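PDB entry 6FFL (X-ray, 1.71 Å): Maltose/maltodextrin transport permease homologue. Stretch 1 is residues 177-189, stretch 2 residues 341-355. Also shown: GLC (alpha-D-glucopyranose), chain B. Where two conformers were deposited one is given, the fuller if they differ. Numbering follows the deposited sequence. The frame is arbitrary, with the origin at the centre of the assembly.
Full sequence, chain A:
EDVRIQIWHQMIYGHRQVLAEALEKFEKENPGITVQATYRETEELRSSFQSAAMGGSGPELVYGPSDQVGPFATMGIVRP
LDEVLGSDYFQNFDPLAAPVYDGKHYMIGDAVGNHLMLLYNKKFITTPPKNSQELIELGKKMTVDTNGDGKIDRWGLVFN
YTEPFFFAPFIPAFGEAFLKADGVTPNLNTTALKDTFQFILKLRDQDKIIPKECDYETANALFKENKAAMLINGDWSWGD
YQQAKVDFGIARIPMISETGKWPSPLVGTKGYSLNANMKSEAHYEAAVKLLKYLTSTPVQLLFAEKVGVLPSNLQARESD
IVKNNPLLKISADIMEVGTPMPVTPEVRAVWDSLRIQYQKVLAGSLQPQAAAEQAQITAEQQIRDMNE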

# COMPACT_ATOMS: atom_id res chain seq x y z
N ALA A 177 10.62 -3.36 -15.66
CA ALA A 177 9.55 -3.61 -14.69
C ALA A 177 9.60 -5.06 -14.20
O ALA A 177 10.15 -5.94 -14.86
CB ALA A 177 8.18 -3.32 -15.32
N PHE A 178 8.99 -5.31 -13.04
CA PHE A 178 9.07 -6.66 -12.48
C PHE A 178 8.03 -7.61 -13.05
O PHE A 178 8.08 -8.80 -12.77
CB PHE A 178 8.98 -6.63 -10.94
CG PHE A 178 7.66 -6.13 -10.39
CD1 PHE A 178 6.56 -6.98 -10.29
CD2 PHE A 178 7.54 -4.84 -9.90
CE1 PHE A 178 5.36 -6.53 -9.76
CE2 PHE A 178 6.33 -4.38 -9.36
CZ PHE A 178 5.24 -5.23 -9.29
N LEU A 179 7.09 -7.10 -13.84
CA LEU A 179 6.11 -7.92 -14.55
C LEU A 179 6.18 -7.53 -16.02
O LEU A 179 6.27 -6.35 -16.35
CB LEU A 179 4.71 -7.65 -13.98
CG LEU A 179 3.56 -8.64 -14.04
CD1 LEU A 179 3.96 -10.00 -13.47
CD2 LEU A 179 2.38 -8.05 -13.25
N LYS A 180 6.16 -8.53 -16.90
CA LYS A 180 6.20 -8.23 -18.32
C LYS A 180 4.89 -7.57 -18.76
O LYS A 180 3.94 -7.44 -17.99
CB LYS A 180 6.45 -9.49 -19.14
CG LYS A 180 7.88 -10.00 -19.04
CD LYS A 180 8.06 -11.23 -19.91
CE LYS A 180 9.52 -11.60 -20.03
NZ LYS A 180 9.73 -12.75 -20.96
N ALA A 181 4.86 -7.14 -20.03
CA ALA A 181 3.73 -6.37 -20.53
C ALA A 181 2.43 -7.17 -20.48
O ALA A 181 1.36 -6.58 -20.32
CB ALA A 181 4.00 -5.90 -21.96
N ASP A 182 2.51 -8.49 -20.61
CA ASP A 182 1.31 -9.31 -20.57
C ASP A 182 0.64 -9.31 -19.21
O ASP A 182 -0.47 -9.83 -19.08
CB ASP A 182 1.63 -10.74 -21.02
CG ASP A 182 2.67 -11.44 -20.15
OD1 ASP A 182 3.00 -10.95 -19.04
OD2 ASP A 182 3.17 -12.51 -20.57
N GLY A 183 1.29 -8.75 -18.19
CA GLY A 183 0.71 -8.68 -16.87
C GLY A 183 0.70 -9.98 -16.10
O GLY A 183 0.12 -10.02 -15.01
N VAL A 184 1.31 -11.04 -16.62
CA VAL A 184 1.30 -12.33 -15.94
C VAL A 184 2.67 -13.00 -15.88
O VAL A 184 2.85 -13.92 -15.07
CB VAL A 184 0.28 -13.29 -16.60
CG1 VAL A 184 -1.13 -12.74 -16.48
CG2 VAL A 184 0.66 -13.56 -18.05
N THR A 185 3.65 -12.61 -16.69
CA THR A 185 4.94 -13.27 -16.67
C THR A 185 5.90 -12.51 -15.76
O THR A 185 6.17 -11.33 -16.02
CB THR A 185 5.52 -13.37 -18.08
OG1 THR A 185 4.59 -14.06 -18.93
CG2 THR A 185 6.84 -14.14 -18.06
N PRO A 186 6.42 -13.14 -14.71
CA PRO A 186 7.42 -12.47 -13.87
C PRO A 186 8.65 -12.09 -14.69
O PRO A 186 9.04 -12.80 -15.62
CB PRO A 186 7.77 -13.52 -12.82
CG PRO A 186 6.59 -14.44 -12.78
CD PRO A 186 6.09 -14.48 -14.21
N ASN A 187 9.24 -10.95 -14.35
CA ASN A 187 10.45 -10.46 -14.98
C ASN A 187 11.41 -10.06 -13.86
O ASN A 187 11.70 -8.88 -13.67
CB ASN A 187 10.15 -9.27 -15.91
CG ASN A 187 11.31 -8.94 -16.83
OD1 ASN A 187 12.01 -9.83 -17.31
ND2 ASN A 187 11.52 -7.66 -17.07
N LEU A 188 11.91 -11.06 -13.14
CA LEU A 188 12.73 -10.82 -11.96
C LEU A 188 14.21 -11.12 -12.15
O LEU A 188 15.03 -10.58 -11.40
CB LEU A 188 12.20 -11.65 -10.77
CG LEU A 188 10.70 -11.55 -10.51
CD1 LEU A 188 10.29 -12.43 -9.33
CD2 LEU A 188 10.32 -10.08 -10.27
N ASN A 189 14.57 -11.98 -13.11
CA ASN A 189 15.99 -12.30 -13.33
C ASN A 189 16.61 -11.23 -14.22
O ASN A 189 16.99 -11.45 -15.37
CB ASN A 189 16.14 -13.69 -13.95
CG ASN A 189 17.60 -14.10 -14.05
OD1 ASN A 189 18.46 -13.53 -13.38
ND2 ASN A 189 17.89 -15.08 -14.91
N MET A 341 -1.20 -0.55 -9.93
CA MET A 341 -1.03 -1.81 -9.22
C MET A 341 -1.56 -2.96 -10.07
O MET A 341 -2.72 -2.92 -10.49
CB MET A 341 -1.78 -1.76 -7.89
CG MET A 341 -1.75 -3.06 -7.09
SD MET A 341 -0.09 -3.30 -6.39
CE MET A 341 -0.46 -3.49 -4.65
N PRO A 342 -0.75 -3.98 -10.36
CA PRO A 342 -1.29 -5.15 -11.07
C PRO A 342 -2.09 -6.02 -10.10
O PRO A 342 -1.80 -6.06 -8.90
CB PRO A 342 -0.04 -5.87 -11.59
CG PRO A 342 1.04 -5.50 -10.62
CD PRO A 342 0.70 -4.09 -10.12
N VAL A 343 -3.12 -6.69 -10.62
CA VAL A 343 -4.03 -7.44 -9.76
C VAL A 343 -4.18 -8.90 -10.16
O VAL A 343 -4.92 -9.63 -9.51
CB VAL A 343 -5.43 -6.77 -9.68
CG1 VAL A 343 -5.31 -5.30 -9.24
CG2 VAL A 343 -6.19 -6.91 -11.02
N THR A 344 -3.50 -9.35 -11.21
CA THR A 344 -3.61 -10.75 -11.60
C THR A 344 -3.03 -11.66 -10.51
O THR A 344 -2.17 -11.22 -9.73
CB THR A 344 -2.88 -11.00 -12.91
OG1 THR A 344 -1.50 -10.64 -12.74
CG2 THR A 344 -3.48 -10.18 -14.03
N PRO A 345 -3.47 -12.91 -10.41
CA PRO A 345 -2.97 -13.77 -9.32
C PRO A 345 -1.48 -14.03 -9.42
O PRO A 345 -0.84 -14.31 -8.40
CB PRO A 345 -3.79 -15.06 -9.47
CG PRO A 345 -4.32 -15.03 -10.86
CD PRO A 345 -4.50 -13.59 -11.23
N GLU A 346 -0.90 -13.92 -10.62
CA GLU A 346 0.53 -14.11 -10.78
C GLU A 346 1.33 -13.14 -9.92
O GLU A 346 2.45 -13.46 -9.51
CB GLU A 346 0.91 -13.95 -12.26
CG GLU A 346 0.50 -15.13 -13.15
CD GLU A 346 -0.95 -15.11 -13.63
OE1 GLU A 346 -1.73 -14.22 -13.24
OE2 GLU A 346 -1.31 -16.00 -14.42
N VAL A 347 0.78 -11.96 -9.64
CA VAL A 347 1.50 -10.95 -8.85
C VAL A 347 1.75 -11.47 -7.44
O VAL A 347 2.77 -11.13 -6.82
CB VAL A 347 0.70 -9.63 -8.83
CG1 VAL A 347 1.37 -8.61 -7.91
CG2 VAL A 347 0.59 -9.08 -10.22
N ARG A 348 0.84 -12.29 -6.92
CA ARG A 348 1.02 -12.88 -5.60
C ARG A 348 2.29 -13.72 -5.54
O ARG A 348 3.05 -13.64 -4.57
CB ARG A 348 -0.21 -13.72 -5.26
CG ARG A 348 -0.10 -14.53 -4.00
CD ARG A 348 -0.39 -13.67 -2.80
NE ARG A 348 0.83 -13.20 -2.14
CZ ARG A 348 1.05 -11.92 -1.82
NH1 ARG A 348 0.16 -10.99 -2.11
NH2 ARG A 348 2.16 -11.59 -1.17
N ALA A 349 2.53 -14.54 -6.57
CA ALA A 349 3.75 -15.32 -6.64
C ALA A 349 4.98 -14.42 -6.69
O ALA A 349 6.02 -14.74 -6.09
CB ALA A 349 3.72 -16.24 -7.86
N VAL A 350 4.88 -13.30 -7.41
CA VAL A 350 6.01 -12.37 -7.50
C VAL A 350 6.32 -11.79 -6.12
O VAL A 350 7.48 -11.77 -5.69
CB VAL A 350 5.73 -11.26 -8.53
CG1 VAL A 350 6.81 -10.18 -8.42
CG2 VAL A 350 5.71 -11.84 -9.94
N TRP A 351 5.29 -11.30 -5.42
CA TRP A 351 5.54 -10.74 -4.09
C TRP A 351 6.16 -11.77 -3.15
O TRP A 351 7.09 -11.47 -2.40
CB TRP A 351 4.23 -10.23 -3.46
CG TRP A 351 3.60 -9.03 -4.07
CD1 TRP A 351 2.28 -8.89 -4.37
CD2 TRP A 351 4.23 -7.78 -4.41
NE1 TRP A 351 2.05 -7.63 -4.89
CE2 TRP A 351 3.23 -6.93 -4.92
CE3 TRP A 351 5.55 -7.29 -4.32
CZ2 TRP A 351 3.49 -5.63 -5.36
CZ3 TRP A 351 5.80 -6.00 -4.76
CH2 TRP A 351 4.78 -5.19 -5.27
N ASP A 352 5.60 -12.98 -3.14
CA ASP A 352 6.07 -13.99 -2.19
C ASP A 352 7.50 -14.41 -2.50
O ASP A 352 8.31 -14.60 -1.58
CB ASP A 352 5.14 -15.20 -2.19
CG ASP A 352 3.78 -14.88 -1.57
OD1 ASP A 352 3.69 -13.92 -0.78
OD2 ASP A 352 2.80 -15.59 -1.88
N SER A 353 7.83 -14.58 -3.78
CA SER A 353 9.20 -14.94 -4.16
C SER A 353 10.18 -13.81 -3.84
O SER A 353 11.27 -14.07 -3.31
CB SER A 353 9.25 -15.27 -5.65
OG SER A 353 10.56 -15.68 -6.03
N LEU A 354 9.81 -12.57 -4.14
CA LEU A 354 10.69 -11.45 -3.84
C LEU A 354 10.97 -11.36 -2.34
O LEU A 354 12.11 -11.10 -1.93
CB LEU A 354 10.07 -10.15 -4.34
CG LEU A 354 10.13 -9.88 -5.84
CD1 LEU A 354 9.32 -8.62 -6.15
CD2 LEU A 354 11.58 -9.73 -6.30
N ARG A 355 9.96 -11.58 -1.51
CA ARG A 355 10.19 -11.46 -0.07
C ARG A 355 11.15 -12.53 0.42
O ARG A 355 12.06 -12.24 1.21
CB ARG A 355 8.87 -11.53 0.69
CG ARG A 355 9.01 -11.14 2.17
CD ARG A 355 7.72 -11.40 2.95
NE ARG A 355 6.62 -10.57 2.47
CZ ARG A 355 5.60 -11.01 1.74
NH1 ARG A 355 5.53 -12.28 1.39
NH2 ARG A 355 4.65 -10.16 1.36
C1 GLC B . 1.41 -4.77 -1.02
C2 GLC B . 0.40 -5.73 -1.66
C3 GLC B . 0.48 -7.09 -0.97
C4 GLC B . 1.89 -7.63 -1.03
C5 GLC B . 2.87 -6.61 -0.42
C6 GLC B . 4.31 -7.05 -0.67
O2 GLC B . -0.93 -5.19 -1.60
O3 GLC B . -0.41 -8.03 -1.62
O4 GLC B . 1.96 -8.86 -0.29
O5 GLC B . 2.71 -5.36 -1.09
O6 GLC B . 5.25 -6.27 0.10

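Phe178 and Val350 form the heart of this contact, each covered more by the opposing stretch than any other residue of its own. Phe178, with chi1 near +60° (p), points toward the helix that carries Val350. Its ring meets three residues obliquely: CD1 lies 3.7 Å from Val350 CG1, while CZ approaches Trp351 CH2 at 4.0 Å and Pro342 CG at 4.4 Å. A broad, flat, apolar ring suits this place because it can span the helix and the loop before it at once.

Val350 answers with a compact, branched side chain in the t rotamer, and its two methyls reach different neighbours. CG1 touches Phe178 and also lies 4.0 Å from Leu188 CD2; CG2 packs 3.9 Å from Pro186 CB and 4.3 Å from Leu179 CD1. One turn further along, Leu354 extends the apolar surface, its CD2 4.2 Å from Leu188 CD2. Leu188, the next most covered residue of its stretch, thus bridges two helical positions.

Toward the other end, Leu179 CD2 sits 3.7 Å from both Pro342 CB and Val347 CG2, a methyl resting against the two where they touch each other. Trp351 has its CA-to-CB bond directed away, yet its large indole brings the six-membered ring back to Phe178, while C4 of the bound glucose lies over one face of the indole, 3.6 Å from Trp351 CD1.

A single hydrogen bond crosses between the stretches: Thr344 OG1 donates to Gly183 O at 2.9 Å. Gly183 closes a type I turn from Lys180, and its positive phi favours glycine. Asp182 steadies the following segment, its OD1 accepting from Val184 N at 3.0 Å and from Thr185 N at 2.9 Å. Beside the turn, Val184 O lies 3.3 Å from Glu346 CG, so the aliphatic part of the glutamate contributes to the packing. Altogether 571 Å² is buried, mostly through hydrocarbon contact.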